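Local coordinates for protein CSP3 (Bacillus subtilis, PDB 5FIG) that probably stores Cu(I) in the cytosol with high capacity, protecting the cell against copper toxicity, at residues Gln3-Glu6 with Ala7-Ala11. Residues are numbered along the deposited sequence; the frame is centred on the assembly and turned at random.
Sequences QYSE and ACIEA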
loop_
_atom_site.group_PDB
_atom_site.type_symbol
_atom_site.label_atom_id
_atom_site.label_comp_id
_atom_site.label_asym_id
_atom_site.label_seq_id
_atom_site.Cartn_x
_atom_site.Cartn_y
_atom_site.Cartn_z
ATOM N N GLN B 3 0.427 0.827 23.591
ATOM C CA GLN B 3 0.763 1.639 24.739
ATOM C C GLN B 3 1.586 2.860 24.314
ATOM O O GLN B 3 1.247 3.980 24.697
ATOM C CB GLN B 3 1.520 0.812 25.778
ATOM C CG GLN B 3 1.697 1.516 27.132
ATOM C CD GLN B 3 2.636 0.752 28.058
ATOM O OE1 GLN B 3 3.325 -0.189 27.630
ATOM N NE2 GLN B 3 2.718 1.179 29.301
ATOM N N TYR B 4 2.646 2.639 23.542
ATOM C CA TYR B 4 3.534 3.713 23.138
ATOM C C TYR B 4 3.246 4.276 21.745
ATOM O O TYR B 4 3.698 5.365 21.486
ATOM C CB TYR B 4 5.000 3.271 23.232
ATOM C CG TYR B 4 5.387 2.819 24.612
ATOM C CD1 TYR B 4 5.284 3.699 25.724
ATOM C CD2 TYR B 4 5.791 1.522 24.843
ATOM C CE1 TYR B 4 5.603 3.291 27.039
ATOM C CE2 TYR B 4 6.118 1.111 26.148
ATOM C CZ TYR B 4 6.028 1.992 27.227
ATOM O OH TYR B 4 6.356 1.547 28.466
ATOM N N SER B 5 2.498 3.602 20.871
ATOM C CA SER B 5 2.294 4.142 19.503
ATOM C C SER B 5 0.918 4.796 19.219
ATOM O O SER B 5 0.751 5.363 18.138
ATOM C CB SER B 5 2.519 3.021 18.514
ATOM O OG SER B 5 1.663 1.959 18.851
ATOM N N GLU B 6 -0.059 4.691 20.126
ATOM C CA GLU B 6 -1.426 5.157 19.810
ATOM C C GLU B 6 -1.519 6.597 19.336
ATOM O O GLU B 6 -2.156 6.885 18.334
ATOM C CB GLU B 6 -2.391 4.933 20.962
ATOM C CG GLU B 6 -3.862 5.399 20.753
ATOM C CD GLU B 6 -4.836 4.835 21.795
ATOM O OE1 GLU B 6 -4.439 4.177 22.786
ATOM O OE2 GLU B 6 -6.055 5.041 21.651
ATOM N N ALA B 7 -0.827 7.515 20.015
ATOM C CA ALA B 7 -0.827 8.903 19.561
ATOM C C ALA B 7 -0.233 9.144 18.164
ATOM O O ALA B 7 -0.718 9.975 17.343
ATOM C CB ALA B 7 -0.115 9.809 20.583
ATOM N N CYS B 8 0.896 8.491 17.865
ATOM C CA CYS B 8 1.538 8.660 16.599
ATOM C C CYS B 8 0.650 8.053 15.494
ATOM O O CYS B 8 0.506 8.627 14.404
ATOM C CB CYS B 8 2.901 7.961 16.561
ATOM S SG CYS B 8 3.838 8.279 15.099
ATOM N N ILE B 9 0.100 6.881 15.780
ATOM C CA ILE B 9 -0.896 6.276 14.877
ATOM C C ILE B 9 -1.997 7.252 14.548
ATOM O O ILE B 9 -2.372 7.422 13.402
ATOM C CB ILE B 9 -1.416 4.933 15.407
ATOM C CG1 ILE B 9 -0.301 3.879 15.327
ATOM C CG2 ILE B 9 -2.655 4.464 14.633
ATOM C CD1 ILE B 9 -0.523 2.660 16.202
ATOM N N GLU B 10 -2.567 7.861 15.567
ATOM C CA GLU B 10 -3.618 8.833 15.324
ATOM C C GLU B 10 -3.207 9.980 14.461
ATOM O O GLU B 10 -3.983 10.434 13.648
ATOM C CB GLU B 10 -4.116 9.387 16.647
ATOM C CG GLU B 10 -5.424 10.156 16.630
ATOM C CD GLU B 10 -6.608 9.330 16.193
ATOM O OE1 GLU B 10 -6.454 8.100 15.967
ATOM O OE2 GLU B 10 -7.730 9.873 16.144
ATOM N N ALA B 11 -2.031 10.518 14.731
ATOM C CA ALA B 11 -1.506 11.602 13.882
ATOM C C ALA B 11 -1.284 11.192 12.441
ATOM O O ALA B 11 -1.581 11.961 11.522
ATOM C CB ALA B 11 -0.246 12.163 14.456
HETATM O O HOH W 1 2.246 7.386 20.258
HETATM O O HOH W 2 -4.724 5.742 17.567
#
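Ser5 and Ile9 meet one turn apart where helix 6-27 begins, joined by a backbone hydrogen bond and by contact of their side chains. The Ile9 N-H points almost straight at the Ser5 carbonyl, with N to O 2.9 Å and a hydrogen-bond angle of 174°. Over the same oxygen lies the isoleucine's ethyl branch: CG1 stands 3.3 Å from Ser5 O, and CD1 runs on until it lies 3.5 Å from Ser5 OG. The branch reaches back toward the serine because CG1 sits beside its own backbone N, anti to the carbonyl carbon (chi1 -70°). One residue on, Glu10 N bonds to Glu6 O at 3.0 Å, approaching at a tilt of 21° from the carbonyl plane.

This turn belongs to an antiparallel four-helix bundle. Its buried side, with Ser5, Cys8 and Ile9, packs on Met56 of helix 36-57, Ile9 also touching Gln57, while Cys8 also meets Cys103 and Met106 of helix 89-107. An alanine in place of Ile9 would remove the ethyl branch and probably leave a gap beside Ser5 OG and against Met56 and Gln57.

At this first turn Cys8 N and Tyr4 O, the i to i+4 pair before Ser5 and Ile9, are joined through a water that accepts from Cys8 N and donates to Tyr4 O, 2.8 Å away, tying the preceding loop to the helix. A second water donates to Glu6 O and, weakly, to Glu10 OE1. On the exposed side the Glu6 chain is extended and the Glu10 chain bent at chi2; Glu6 OE2 lies 6.5 Å from Glu10 OE1, so any repulsion between them is probably modest.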